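Local coordinates for amidase (Bacillus anthracis, PDB 5EWQ), which probably hydrolyses the amide bond of carboxylic acid amides to a carboxylate and ammonia, at residues Q361-E366 with F421-V425; L352-D358 with E455-V461; T84-E90 with K186-N192; V22-H27 with I75-N81; N47-D51 with R268-D272. All coordinates share one frame; numbering follows the deposited sequence.

Contact 1. Residues Q361-E366 with F421-V425; sequences QTLEYE and FEKVV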
# COMPACT_ATOMS: atom_id res chain seq x y z
N GLN A 361 -5.94 1.48 22.03
CA GLN A 361 -6.95 0.68 22.70
C GLN A 361 -7.93 0.06 21.70
O GLN A 361 -8.45 -1.03 21.92
CB GLN A 361 -7.72 1.52 23.73
CG GLN A 361 -6.88 1.95 24.92
CD GLN A 361 -7.69 2.72 25.95
OE1 GLN A 361 -8.85 3.05 25.72
NE2 GLN A 361 -7.07 3.01 27.09
N THR A 362 -8.17 0.78 20.61
CA THR A 362 -9.01 0.29 19.53
C THR A 362 -8.38 -0.95 18.90
O THR A 362 -9.08 -1.87 18.47
CB THR A 362 -9.23 1.37 18.45
OG1 THR A 362 -9.74 2.56 19.06
CG2 THR A 362 -10.22 0.88 17.39
N LEU A 363 -7.05 -0.97 18.86
CA LEU A 363 -6.30 -2.08 18.29
C LEU A 363 -6.16 -3.24 19.26
O LEU A 363 -6.30 -4.40 18.88
CB LEU A 363 -4.91 -1.61 17.85
CG LEU A 363 -4.84 -0.67 16.64
CD1 LEU A 363 -3.54 0.12 16.66
CD2 LEU A 363 -4.96 -1.46 15.36
N GLU A 364 -5.89 -2.92 20.53
CA GLU A 364 -5.63 -3.93 21.55
C GLU A 364 -6.80 -4.90 21.74
O GLU A 364 -6.61 -6.10 21.91
CB GLU A 364 -5.29 -3.26 22.88
CG GLU A 364 -5.08 -4.24 24.03
CD GLU A 364 -4.63 -3.54 25.30
OE1 GLU A 364 -5.05 -3.98 26.40
OE2 GLU A 364 -3.85 -2.57 25.21
N TYR A 365 -8.02 -4.36 21.70
CA TYR A 365 -9.21 -5.19 21.88
C TYR A 365 -9.60 -5.92 20.60
O TYR A 365 -9.91 -7.11 20.62
CB TYR A 365 -10.38 -4.34 22.37
CG TYR A 365 -11.71 -5.06 22.35
CD1 TYR A 365 -12.08 -5.89 23.40
CD2 TYR A 365 -12.59 -4.93 21.28
CE1 TYR A 365 -13.29 -6.56 23.39
CE2 TYR A 365 -13.80 -5.59 21.26
CZ TYR A 365 -14.15 -6.41 22.32
OH TYR A 365 -15.35 -7.07 22.30
N GLU A 366 -9.59 -5.19 19.48
CA GLU A 366 -10.18 -5.68 18.24
C GLU A 366 -9.30 -6.69 17.50
O GLU A 366 -9.81 -7.52 16.75
CB GLU A 366 -10.51 -4.51 17.32
CG GLU A 366 -11.68 -4.76 16.39
CD GLU A 366 -12.03 -3.54 15.56
OE1 GLU A 366 -11.28 -2.55 15.61
OE2 GLU A 366 -13.07 -3.58 14.86
N PHE A 421 -14.93 -0.63 24.40
CA PHE A 421 -14.40 -0.52 23.04
C PHE A 421 -15.30 0.32 22.14
O PHE A 421 -14.86 1.30 21.54
CB PHE A 421 -14.20 -1.91 22.44
CG PHE A 421 -13.93 -1.89 20.96
CD1 PHE A 421 -12.69 -1.50 20.47
CD2 PHE A 421 -14.91 -2.26 20.06
CE1 PHE A 421 -12.44 -1.48 19.11
CE2 PHE A 421 -14.67 -2.24 18.70
CZ PHE A 421 -13.43 -1.86 18.22
N GLU A 422 -16.57 -0.08 22.03
CA GLU A 422 -17.51 0.58 21.13
C GLU A 422 -17.78 2.02 21.54
O GLU A 422 -18.20 2.84 20.72
CB GLU A 422 -18.83 -0.20 21.08
CG GLU A 422 -18.71 -1.57 20.41
CD GLU A 422 -20.05 -2.27 20.27
OE1 GLU A 422 -21.03 -1.80 20.88
OE2 GLU A 422 -20.12 -3.28 19.55
N LYS A 423 -17.54 2.34 22.81
CA LYS A 423 -17.71 3.69 23.31
C LYS A 423 -16.54 4.58 22.89
O LYS A 423 -16.72 5.74 22.54
CB LYS A 423 -17.86 3.70 24.83
N VAL A 424 -15.34 4.01 22.94
CA VAL A 424 -14.13 4.73 22.55
C VAL A 424 -14.13 5.01 21.04
O VAL A 424 -13.80 6.11 20.61
CB VAL A 424 -12.86 3.93 22.93
CG1 VAL A 424 -11.66 4.42 22.14
CG2 VAL A 424 -12.60 4.05 24.42
N VAL A 425 -14.52 4.00 20.26
CA VAL A 425 -14.62 4.15 18.81
C VAL A 425 -15.62 5.24 18.44
O VAL A 425 -15.39 6.03 17.52
CB VAL A 425 -15.02 2.82 18.14
CG1 VAL A 425 -15.22 3.01 16.64
CG2 VAL A 425 -13.98 1.75 18.42
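Residues 361-366 and 421-425 are two short lengths of helix that run roughly antiparallel, with axes 9.9 Å apart at 148°, and come nearest where the CA atoms of Thr362 and Phe421 lie 6.5 Å apart. Phe421 fills the space between them. Its CG is anti to the backbone N (chi1 168°), which sends the ring across to the facing helix. Tyr365 covers one face of that ring, with its CD2 3.3 Å from CG of Phe421. The two rings are turned 32° from each other and their centroids are 4.8 Å apart, an oblique pair. The CB of Phe421 also lies over the Tyr365 ring, 4.0 Å from the centroid, in a CH-pi contact. Thr362 takes the edge of the phenyl ring: its carbonyl O is near the ring plane, 3.4 Å from CE1 of Phe421. Glu366 stretches an extended chain past the far end of the ring, where its CD is 3.4 Å from CZ of Phe421. The carboxylate itself is bound through OE1 to the hydroxyl of Thr259. Val424 and Val425 add methyl groups beside Thr362, and CG2 of Val425 reaches CG2 of Thr362 at 4.0 Å. No hydrogen bond joins the two segments. This is antiparallel helix-helix packing through an aromatic side chain, and it pairs helix 360-377 with helix 418-437.

Contact 2. Residues L352-D358 with E455-V461; sequences LNNGGVD and EVLLSAV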
# COMPACT_ATOMS: atom_id res chain seq x y z
N LEU A 352 -3.64 20.55 13.56
CA LEU A 352 -4.74 19.69 13.98
C LEU A 352 -4.58 19.27 15.44
O LEU A 352 -3.46 19.09 15.92
CB LEU A 352 -4.82 18.45 13.08
CG LEU A 352 -5.80 18.48 11.91
CD1 LEU A 352 -5.77 19.82 11.19
CD2 LEU A 352 -5.49 17.35 10.93
N ASN A 353 -5.70 19.12 16.13
CA ASN A 353 -5.69 18.73 17.54
C ASN A 353 -6.09 17.27 17.73
O ASN A 353 -7.22 16.89 17.43
CB ASN A 353 -6.61 19.64 18.35
CG ASN A 353 -6.64 19.26 19.82
OD1 ASN A 353 -7.49 18.48 20.26
ND2 ASN A 353 -5.72 19.82 20.60
N ASN A 354 -5.16 16.47 18.23
CA ASN A 354 -5.41 15.05 18.47
C ASN A 354 -5.91 14.81 19.89
O ASN A 354 -5.18 14.31 20.74
CB ASN A 354 -4.15 14.23 18.21
CG ASN A 354 -3.61 14.41 16.81
OD1 ASN A 354 -4.37 14.65 15.87
ND2 ASN A 354 -2.30 14.29 16.66
N GLY A 355 -7.16 15.17 20.14
CA GLY A 355 -7.75 15.01 21.46
C GLY A 355 -8.94 14.07 21.45
O GLY A 355 -9.86 14.21 20.64
N GLY A 356 -8.92 13.09 22.35
CA GLY A 356 -10.02 12.15 22.49
C GLY A 356 -10.08 11.13 21.36
O GLY A 356 -10.99 10.30 21.32
N VAL A 357 -9.10 11.18 20.46
CA VAL A 357 -9.04 10.25 19.35
C VAL A 357 -8.07 9.11 19.65
O VAL A 357 -6.85 9.26 19.49
CB VAL A 357 -8.62 10.95 18.04
CG1 VAL A 357 -8.65 9.98 16.88
CG2 VAL A 357 -9.52 12.14 17.77
N ASP A 358 -8.61 7.99 20.11
CA ASP A 358 -7.79 6.85 20.51
C ASP A 358 -7.45 5.96 19.32
O ASP A 358 -8.20 5.89 18.35
CB ASP A 358 -8.51 6.03 21.58
CG ASP A 358 -7.72 4.81 22.02
OD1 ASP A 358 -6.93 4.93 22.98
OD2 ASP A 358 -7.90 3.74 21.40
N GLU A 455 0.26 13.57 10.38
CA GLU A 455 -1.15 13.75 10.75
C GLU A 455 -2.05 12.73 10.06
O GLU A 455 -2.82 13.08 9.17
CB GLU A 455 -1.61 15.17 10.41
CG GLU A 455 -0.79 16.27 11.05
CD GLU A 455 -0.89 16.28 12.57
OE1 GLU A 455 -1.95 15.88 13.10
OE2 GLU A 455 0.09 16.68 13.23
N VAL A 456 -1.97 11.47 10.49
CA VAL A 456 -2.76 10.41 9.88
C VAL A 456 -3.84 9.90 10.84
O VAL A 456 -4.86 9.36 10.41
CB VAL A 456 -1.87 9.23 9.45
CG1 VAL A 456 -2.66 8.26 8.58
CG2 VAL A 456 -0.66 9.74 8.70
N LEU A 457 -3.61 10.09 12.13
CA LEU A 457 -4.50 9.59 13.18
C LEU A 457 -5.96 10.00 12.98
O LEU A 457 -6.87 9.18 13.11
CB LEU A 457 -4.02 10.07 14.55
CG LEU A 457 -4.92 9.73 15.74
CD1 LEU A 457 -5.11 8.23 15.86
CD2 LEU A 457 -4.35 10.30 17.03
N LEU A 458 -6.18 11.27 12.65
CA LEU A 458 -7.53 11.81 12.53
C LEU A 458 -8.23 11.33 11.26
O LEU A 458 -9.38 10.90 11.31
CB LEU A 458 -7.49 13.34 12.56
CG LEU A 458 -6.82 13.96 13.79
CD1 LEU A 458 -6.92 15.47 13.75
CD2 LEU A 458 -7.43 13.41 15.07
N SER A 459 -7.54 11.42 10.13
CA SER A 459 -8.13 11.07 8.84
C SER A 459 -8.42 9.58 8.72
O SER A 459 -9.32 9.17 7.98
CB SER A 459 -7.22 11.52 7.70
OG SER A 459 -5.92 10.95 7.82
N ALA A 460 -7.66 8.76 9.44
CA ALA A 460 -7.84 7.32 9.40
C ALA A 460 -9.08 6.90 10.19
O ALA A 460 -9.86 6.06 9.74
CB ALA A 460 -6.60 6.61 9.94
N VAL A 461 -9.25 7.48 11.37
CA VAL A 461 -10.39 7.18 12.23
C VAL A 461 -11.68 7.72 11.64
O VAL A 461 -12.71 7.04 11.64
CB VAL A 461 -10.19 7.75 13.65
CG1 VAL A 461 -11.45 7.57 14.49
CG2 VAL A 461 -9.00 7.09 14.33
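Leu458 is the central side chain here, and Leu352, Asn354 and Val357 meet it from the loop. Its chi1 of -56° turns the isobutyl group toward the loop; its methyls then go to different partners. CD1 lies 3.7 Å from CD2 of Leu352, and the two leucines slide past each other in opposite directions. CD2 meets CG2 of Val357 at 3.6 Å, the side chains crossing at about a right angle. Between these, Asn354 crosses the leucine obliquely, its OD1 3.3 Å from CG of Leu458. Val357 divides its methyl groups too. CG1 is anti to the backbone N (chi1 -176°). The valine side chain passes those of Leu457 and Val461 in opposite directions, with CG1 3.9 Å from CG of Leu457 and 3.9 Å from CG2 of Val461. Glu455 is bent at its second torsion, which brings OE1 to 3.9 Å from CB of Leu352. No hydrogen bond links the two segments, and the contact is mostly apolar. Helix 418-437 holds the loop: Asn431 binds the carbonyl of Gly355, and Ser428 binds the backbone N of Asp358. Leu458 rests on Glu435 and Leu436 of the same helix. Asp358 accepts the N-H of Thr362 in helix 360-377. The loop thus leads from strand 345-347 into helix 360-377 while lying across helix 457-462, beyond the end of strand 447-451.

Contact 3. Residues T84-E90 with K186-N192; sequences TLNSVTE and KKGQNLN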
# COMPACT_ATOMS: atom_id res chain seq x y z
N THR A 84 19.56 -6.64 -3.18
CA THR A 84 18.72 -7.48 -2.34
C THR A 84 17.80 -6.67 -1.43
O THR A 84 17.99 -6.62 -0.21
CB THR A 84 19.57 -8.43 -1.47
OG1 THR A 84 20.68 -8.92 -2.25
CG2 THR A 84 18.74 -9.61 -0.98
N LEU A 85 16.79 -6.04 -2.02
CA LEU A 85 15.85 -5.22 -1.27
C LEU A 85 14.94 -6.08 -0.40
O LEU A 85 14.44 -5.62 0.63
CB LEU A 85 15.01 -4.36 -2.22
CG LEU A 85 15.79 -3.43 -3.15
CD1 LEU A 85 14.84 -2.65 -4.05
CD2 LEU A 85 16.67 -2.49 -2.36
N ASN A 86 14.73 -7.32 -0.83
CA ASN A 86 13.89 -8.28 -0.11
C ASN A 86 12.50 -7.72 0.18
O ASN A 86 12.13 -7.54 1.34
CB ASN A 86 14.57 -8.71 1.19
CG ASN A 86 13.95 -9.96 1.79
OD1 ASN A 86 13.31 -10.74 1.09
ND2 ASN A 86 14.14 -10.15 3.09
N SER A 87 11.75 -7.43 -0.87
CA SER A 87 10.43 -6.82 -0.73
C SER A 87 9.33 -7.73 -1.26
O SER A 87 8.15 -7.40 -1.19
CB SER A 87 10.38 -5.48 -1.45
OG SER A 87 10.58 -5.64 -2.84
N VAL A 88 9.73 -8.88 -1.80
CA VAL A 88 8.78 -9.83 -2.36
C VAL A 88 8.73 -11.11 -1.54
O VAL A 88 9.75 -11.77 -1.33
CB VAL A 88 9.12 -10.18 -3.82
CG1 VAL A 88 8.14 -11.19 -4.37
CG2 VAL A 88 9.14 -8.92 -4.67
N THR A 89 7.53 -11.47 -1.07
CA THR A 89 7.35 -12.68 -0.29
C THR A 89 6.99 -13.87 -1.18
O THR A 89 7.52 -14.96 -1.01
CB THR A 89 6.25 -12.52 0.78
OG1 THR A 89 5.06 -12.02 0.17
CG2 THR A 89 6.71 -11.56 1.87
N GLU A 90 6.09 -13.64 -2.12
CA GLU A 90 5.60 -14.72 -2.97
C GLU A 90 5.61 -14.35 -4.44
O GLU A 90 5.47 -13.18 -4.80
CB GLU A 90 4.18 -15.12 -2.54
CG GLU A 90 3.93 -16.61 -2.59
CD GLU A 90 4.64 -17.35 -1.48
OE1 GLU A 90 5.06 -18.51 -1.71
OE2 GLU A 90 4.79 -16.78 -0.38
N LYS A 186 8.41 -14.06 8.07
CA LYS A 186 8.20 -14.94 6.92
C LYS A 186 9.32 -14.82 5.89
O LYS A 186 9.87 -15.83 5.45
CB LYS A 186 6.85 -14.62 6.26
CG LYS A 186 6.56 -15.44 5.02
CD LYS A 186 5.29 -14.96 4.34
CE LYS A 186 4.96 -15.80 3.12
NZ LYS A 186 3.72 -15.32 2.44
N LYS A 187 9.64 -13.59 5.50
CA LYS A 187 10.61 -13.37 4.44
C LYS A 187 11.87 -12.66 4.93
O LYS A 187 12.97 -12.93 4.44
CB LYS A 187 9.98 -12.55 3.31
CG LYS A 187 10.78 -12.57 2.02
CD LYS A 187 10.94 -13.99 1.50
CE LYS A 187 11.84 -14.04 0.28
NZ LYS A 187 13.23 -13.61 0.61
N GLY A 188 11.71 -11.77 5.90
CA GLY A 188 12.84 -11.04 6.45
C GLY A 188 12.67 -9.53 6.39
O GLY A 188 11.55 -9.03 6.38
N GLN A 189 13.79 -8.82 6.34
CA GLN A 189 13.77 -7.36 6.38
C GLN A 189 13.65 -6.72 5.00
O GLN A 189 14.39 -7.07 4.08
CB GLN A 189 15.03 -6.84 7.08
CG GLN A 189 15.15 -5.32 7.09
CD GLN A 189 14.07 -4.66 7.91
OE1 GLN A 189 13.93 -4.93 9.11
NE2 GLN A 189 13.29 -3.79 7.28
N ASN A 190 12.72 -5.78 4.87
CA ASN A 190 12.57 -5.00 3.66
C ASN A 190 13.57 -3.85 3.65
O ASN A 190 13.77 -3.20 4.68
CB ASN A 190 11.14 -4.45 3.55
CG ASN A 190 10.71 -4.21 2.11
OD1 ASN A 190 9.65 -4.66 1.69
ND2 ASN A 190 11.52 -3.48 1.36
N LEU A 191 14.20 -3.61 2.51
CA LEU A 191 15.17 -2.53 2.38
C LEU A 191 14.66 -1.42 1.46
O LEU A 191 13.99 -1.68 0.47
CB LEU A 191 16.51 -3.06 1.88
CG LEU A 191 17.19 -4.10 2.77
CD1 LEU A 191 18.56 -4.46 2.22
CD2 LEU A 191 17.30 -3.60 4.21
N ASN A 192 14.99 -0.18 1.81
CA ASN A 192 14.59 0.98 1.02
C ASN A 192 15.50 1.15 -0.18
O ASN A 192 16.71 1.34 -0.03
CB ASN A 192 14.59 2.24 1.89
CG ASN A 192 13.87 3.42 1.23
OD1 ASN A 192 14.02 3.66 0.04
ND2 ASN A 192 13.09 4.14 2.02
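Asn86 and Lys187 carry most of the polar contact between these buried segments. Two hydrogen bonds are firm. Leu191 N donates to Leu85 O at 2.8 Å, and Lys187 NZ reaches Asn86 OD1 at 2.9 Å, tilted 31° from the carbonyl plane. Lys187 gets there by bending at chi2 and chi4, and its NZ has a second partner in Gln80. Two weaker bonds leave the other end of the same amide. Asn86 ND2 points to Gln189 O at 3.2 Å and to Lys187 O at 3.3 Å. The amide is held at both its oxygen and its nitrogen, the nitrogen weakly, bracketing Gly188. The charged pair is a salt bridge whose hydrogen bond, 3.4 Å between Glu90 OE2 and Lys186 NZ, is weak. Both ions have other partners: Arg21 for the carboxylate, Asp123 and Ser134 for the extended lysine. A CA-H...O contact runs from Asn190 CA to Asn86 O at 3.5 Å. In apolar contact, CD2 of Leu85 lies 4.3 Å from CB of Leu191, and CG2 of Thr89 3.7 Å from CB of Lys187. Segment 186-192 thus runs past loop 84-87 and the start of edge strand 88-91. There Thr89 and Glu90 both face Lys165 of strand 161-166, a classic beta bulge.

Contact 4. Residues V22-H27 with I75-N81; sequences VLQPIH and IQEHDQN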
# COMPACT_ATOMS: atom_id res chain seq x y z
N VAL A 22 11.12 -17.38 -3.59
CA VAL A 22 10.88 -16.42 -4.67
C VAL A 22 11.65 -16.80 -5.94
O VAL A 22 11.12 -16.71 -7.05
CB VAL A 22 11.27 -14.99 -4.24
CG1 VAL A 22 11.18 -14.03 -5.41
CG2 VAL A 22 10.38 -14.53 -3.09
N LEU A 23 12.89 -17.24 -5.76
CA LEU A 23 13.77 -17.53 -6.89
C LEU A 23 13.30 -18.72 -7.73
O LEU A 23 13.32 -18.66 -8.96
CB LEU A 23 15.20 -17.80 -6.39
CG LEU A 23 15.94 -16.60 -5.81
CD1 LEU A 23 17.34 -16.99 -5.36
CD2 LEU A 23 15.99 -15.46 -6.82
N GLN A 24 12.88 -19.79 -7.07
CA GLN A 24 12.46 -21.00 -7.77
C GLN A 24 11.22 -20.81 -8.66
O GLN A 24 11.20 -21.33 -9.78
CB GLN A 24 12.21 -22.14 -6.77
CG GLN A 24 13.49 -22.81 -6.28
CD GLN A 24 13.22 -23.91 -5.28
OE1 GLN A 24 12.09 -24.10 -4.83
NE2 GLN A 24 14.27 -24.64 -4.91
N PRO A 25 10.19 -20.09 -8.18
CA PRO A 25 9.10 -19.81 -9.12
C PRO A 25 9.57 -18.97 -10.31
O PRO A 25 9.08 -19.14 -11.42
CB PRO A 25 8.09 -19.03 -8.28
CG PRO A 25 8.34 -19.49 -6.89
CD PRO A 25 9.83 -19.69 -6.81
N ILE A 26 10.53 -18.07 -10.06
CA ILE A 26 11.10 -17.25 -11.12
C ILE A 26 11.97 -18.10 -12.05
O ILE A 26 11.87 -18.00 -13.27
CB ILE A 26 11.94 -16.10 -10.54
CG1 ILE A 26 11.04 -15.10 -9.81
CG2 ILE A 26 12.72 -15.39 -11.63
CD1 ILE A 26 11.80 -13.95 -9.18
N HIS A 27 12.82 -18.94 -11.46
CA HIS A 27 13.73 -19.78 -12.23
C HIS A 27 12.99 -20.79 -13.10
O HIS A 27 13.45 -21.12 -14.20
CB HIS A 27 14.69 -20.52 -11.28
CG HIS A 27 15.49 -21.60 -11.95
ND1 HIS A 27 15.26 -22.94 -11.72
CD2 HIS A 27 16.51 -21.54 -12.84
CE1 HIS A 27 16.10 -23.66 -12.43
NE2 HIS A 27 16.87 -22.83 -13.12
N ILE A 75 13.22 -8.87 -10.11
CA ILE A 75 13.05 -9.38 -8.76
C ILE A 75 14.15 -10.39 -8.43
O ILE A 75 14.65 -10.44 -7.31
CB ILE A 75 11.66 -10.04 -8.57
CG1 ILE A 75 10.55 -9.00 -8.75
CG2 ILE A 75 11.54 -10.69 -7.20
CD1 ILE A 75 9.16 -9.59 -8.70
N GLN A 76 14.52 -11.19 -9.42
CA GLN A 76 15.56 -12.19 -9.25
C GLN A 76 16.94 -11.56 -9.07
O GLN A 76 17.77 -12.06 -8.31
CB GLN A 76 15.57 -13.15 -10.45
CG GLN A 76 16.62 -14.25 -10.36
CD GLN A 76 16.59 -15.18 -11.55
OE1 GLN A 76 16.03 -16.28 -11.48
NE2 GLN A 76 17.19 -14.75 -12.66
N GLU A 77 17.18 -10.46 -9.77
CA GLU A 77 18.50 -9.84 -9.79
C GLU A 77 18.66 -8.69 -8.79
O GLU A 77 19.78 -8.34 -8.42
CB GLU A 77 18.82 -9.32 -11.20
CG GLU A 77 18.95 -10.42 -12.25
CD GLU A 77 20.21 -11.24 -12.08
OE1 GLU A 77 21.29 -10.65 -11.89
OE2 GLU A 77 20.12 -12.49 -12.14
N HIS A 78 17.55 -8.11 -8.35
CA HIS A 78 17.61 -6.94 -7.48
C HIS A 78 16.94 -7.13 -6.12
O HIS A 78 17.39 -6.56 -5.13
CB HIS A 78 16.98 -5.73 -8.19
CG HIS A 78 17.74 -5.27 -9.39
ND1 HIS A 78 19.12 -5.27 -9.44
CD2 HIS A 78 17.32 -4.79 -10.58
CE1 HIS A 78 19.51 -4.81 -10.61
NE2 HIS A 78 18.44 -4.51 -11.33
N ASP A 79 15.88 -7.93 -6.07
CA ASP A 79 15.14 -8.10 -4.83
C ASP A 79 15.71 -9.23 -3.98
O ASP A 79 15.85 -9.09 -2.76
CB ASP A 79 13.66 -8.36 -5.12
CG ASP A 79 12.81 -8.39 -3.85
OD1 ASP A 79 12.43 -7.30 -3.37
OD2 ASP A 79 12.54 -9.49 -3.34
N GLN A 80 16.04 -10.35 -4.62
CA GLN A 80 16.60 -11.49 -3.90
C GLN A 80 18.10 -11.63 -4.17
O GLN A 80 18.77 -12.49 -3.59
CB GLN A 80 15.87 -12.78 -4.29
CG GLN A 80 14.38 -12.76 -3.94
CD GLN A 80 14.13 -12.56 -2.46
OE1 GLN A 80 14.72 -13.25 -1.62
NE2 GLN A 80 13.26 -11.62 -2.12
N ASN A 81 18.62 -10.79 -5.06
CA ASN A 81 20.05 -10.74 -5.33
C ASN A 81 20.51 -9.30 -5.53
O ASN A 81 19.71 -8.37 -5.45
CB ASN A 81 20.41 -11.59 -6.55
CG ASN A 81 20.25 -13.08 -6.29
OD1 ASN A 81 21.09 -13.70 -5.64
ND2 ASN A 81 19.18 -13.65 -6.81
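Val22, Leu23 and Ile26 of helix 20-28 turn their side chains onto Ile75 and Gln76 of helix 64-79 and Gln80 just beyond it. Val22 and Ile75 cross at about a right angle, with CG1 of the valine 3.8 Å from CG2 of the isoleucine. Ile26 also crosses Ile75 at about a right angle, its CD1 3.8 Å from the same CG2, so that one methyl is shared by two partners a turn apart. Gln76 has a fully extended chain (chi1 180°) and passes obliquely over Ile26, where its OE1 comes 3.4 Å from CG2. Leu23 touches the stem of Gln76, CD2 3.8 Å from CG, while Ile26 meets its CB and amide end. The same CD2 of Leu23 is 3.7 Å from CB of Gln80. CG of Gln80 packs on CG1 of Val22 at right angles. The bend of Gln80 at chi2 directs its amide, which reaches Asp79 OD2 through NE2 and Lys187 through OE1. Asn81 ND2 returns to Gln76 O at 2.6 Å in a nearly straight bond. A wider pi-type turn at 75-79 accompanies these bonds. Asp79 also accepts the N-H of Val88. No hydrogen bond crosses between the helices. Their axes pass 10.2 Å apart at 150°, a roughly antiparallel packing of aliphatic side chains and glutamine stems. Both helices pack on strand 88-91 through Ile91, consistent with one helical layer of the alpha/beta/alpha amidase fold.

Contact 5. Residues N47-D51 with R268-D272; sequences NATVD and RTVKD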
# COMPACT_ATOMS: atom_id res chain seq x y z
N ASN A 47 10.10 2.68 -15.26
CA ASN A 47 9.60 4.04 -15.03
C ASN A 47 8.56 4.48 -16.05
O ASN A 47 8.24 5.66 -16.15
CB ASN A 47 10.77 5.03 -15.01
CG ASN A 47 10.42 6.32 -14.27
OD1 ASN A 47 9.62 6.32 -13.34
ND2 ASN A 47 11.03 7.42 -14.69
N ALA A 48 8.02 3.52 -16.80
CA ALA A 48 6.95 3.82 -17.75
C ALA A 48 5.59 3.60 -17.10
O ALA A 48 5.39 2.63 -16.38
CB ALA A 48 7.09 2.97 -19.00
N THR A 49 4.65 4.51 -17.36
CA THR A 49 3.31 4.41 -16.80
C THR A 49 2.52 3.29 -17.47
O THR A 49 2.98 2.69 -18.44
CB THR A 49 2.53 5.73 -16.94
OG1 THR A 49 2.25 5.97 -18.33
CG2 THR A 49 3.34 6.89 -16.38
N VAL A 50 1.34 3.00 -16.94
CA VAL A 50 0.48 1.95 -17.47
C VAL A 50 0.04 2.27 -18.90
O VAL A 50 0.06 1.40 -19.77
CB VAL A 50 -0.76 1.72 -16.59
CG1 VAL A 50 -1.69 0.69 -17.21
CG2 VAL A 50 -0.34 1.29 -15.19
N ASP A 51 -0.36 3.52 -19.13
CA ASP A 51 -0.79 3.96 -20.45
C ASP A 51 0.31 3.80 -21.49
O ASP A 51 0.05 3.49 -22.65
CB ASP A 51 -1.26 5.41 -20.39
CG ASP A 51 -2.57 5.58 -19.65
OD1 ASP A 51 -3.51 4.79 -19.92
OD2 ASP A 51 -2.67 6.49 -18.80
N ARG A 268 3.78 4.51 -8.89
CA ARG A 268 4.73 5.61 -9.02
C ARG A 268 4.00 6.89 -9.42
O ARG A 268 4.42 7.99 -9.08
CB ARG A 268 5.80 5.29 -10.07
CG ARG A 268 6.13 3.82 -10.20
CD ARG A 268 7.15 3.59 -11.31
NE ARG A 268 7.35 2.17 -11.57
CZ ARG A 268 6.65 1.47 -12.46
NH1 ARG A 268 6.90 0.18 -12.64
NH2 ARG A 268 5.69 2.06 -13.16
N THR A 269 2.90 6.72 -10.14
CA THR A 269 2.15 7.84 -10.68
C THR A 269 0.73 7.88 -10.13
O THR A 269 0.10 6.84 -9.93
CB THR A 269 2.10 7.77 -12.22
OG1 THR A 269 3.42 7.51 -12.72
CG2 THR A 269 1.58 9.08 -12.81
N VAL A 270 0.22 9.09 -9.88
CA VAL A 270 -1.14 9.29 -9.41
C VAL A 270 -2.14 8.73 -10.43
O VAL A 270 -3.19 8.19 -10.06
CB VAL A 270 -1.44 10.78 -9.16
CG1 VAL A 270 -2.84 10.97 -8.60
CG2 VAL A 270 -0.40 11.37 -8.21
N LYS A 271 -1.80 8.87 -11.70
CA LYS A 271 -2.61 8.33 -12.79
C LYS A 271 -2.76 6.82 -12.68
O LYS A 271 -3.87 6.29 -12.69
CB LYS A 271 -1.97 8.69 -14.14
CG LYS A 271 -2.70 8.15 -15.36
CD LYS A 271 -3.85 9.05 -15.76
CE LYS A 271 -4.19 8.87 -17.24
NZ LYS A 271 -5.19 9.88 -17.71
N ASP A 272 -1.63 6.13 -12.57
CA ASP A 272 -1.62 4.67 -12.48
C ASP A 272 -2.31 4.17 -11.22
O ASP A 272 -2.91 3.09 -11.21
CB ASP A 272 -0.18 4.15 -12.54
CG ASP A 272 0.52 4.49 -13.84
OD1 ASP A 272 -0.18 4.59 -14.87
OD2 ASP A 272 1.75 4.67 -13.83
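Asp272 meets Val50 and Thr49 in the close part of this contact. Val50 N donates to Asp272 OD1 at 3.0 Å with an angle of 162°, arriving from above the carboxylate plane, 46° out of it. The other oxygen, OD2, lies 3.4 Å from CB of Thr49. CG2 of Val50 slides past the aspartate and is 3.3 Å from OD1. Thr49 is the N-cap of helix 50-58, with its hydroxyl weakly bound to Glu52 N, so the carboxylate faces a helix N terminus whose dipole would probably stabilise its charge. Beside this, CG2 of Thr49 lies 3.7 Å from OG1 of Thr269. Arg268 is buried and held by a salt bridge to Asp215. The solvent side belongs to Asp51 and Asn47. Asp51 and Lys271 cross at about a right angle, yet their charged atoms OD2 and NZ stay 4.4 Å apart, too far for a salt bridge; NZ binds the carbonyl of Thr302 instead. The exposed Asn47 has its OD1 4.2 Å from CD of Arg268 and bonds to Arg508. Both helix starts lie against strand 219-223, since Leu219 touches Val50 and Asp272. Helix 491-503 covers Thr269 and Val270 where strand 263-267 has just led into helix 270-280.

The contacts are spread along the long mixed sheet. Contacts 3 and 4 are 11 Å apart, centre to centre, and touch beside its outermost strand 88-91. Contact 5 lies 23 and 24 Å from them, further in, near strand 219-223. It crosses contact 4 along the chain while enclosing contact 3. Contacts 1 and 2 lie among the helices that follow strand 345-347, the other edge of the sheet. They are 15 Å apart and touch through Val424 and Asp358, with contact 1 nested inside the loop that contact 2 closes. Their centres are 31 to 41 Å from the others. Contacts 3, 4 and 5 all close before these two open. Early and late parts of the chain thus pack in separate regions joined by one sheet.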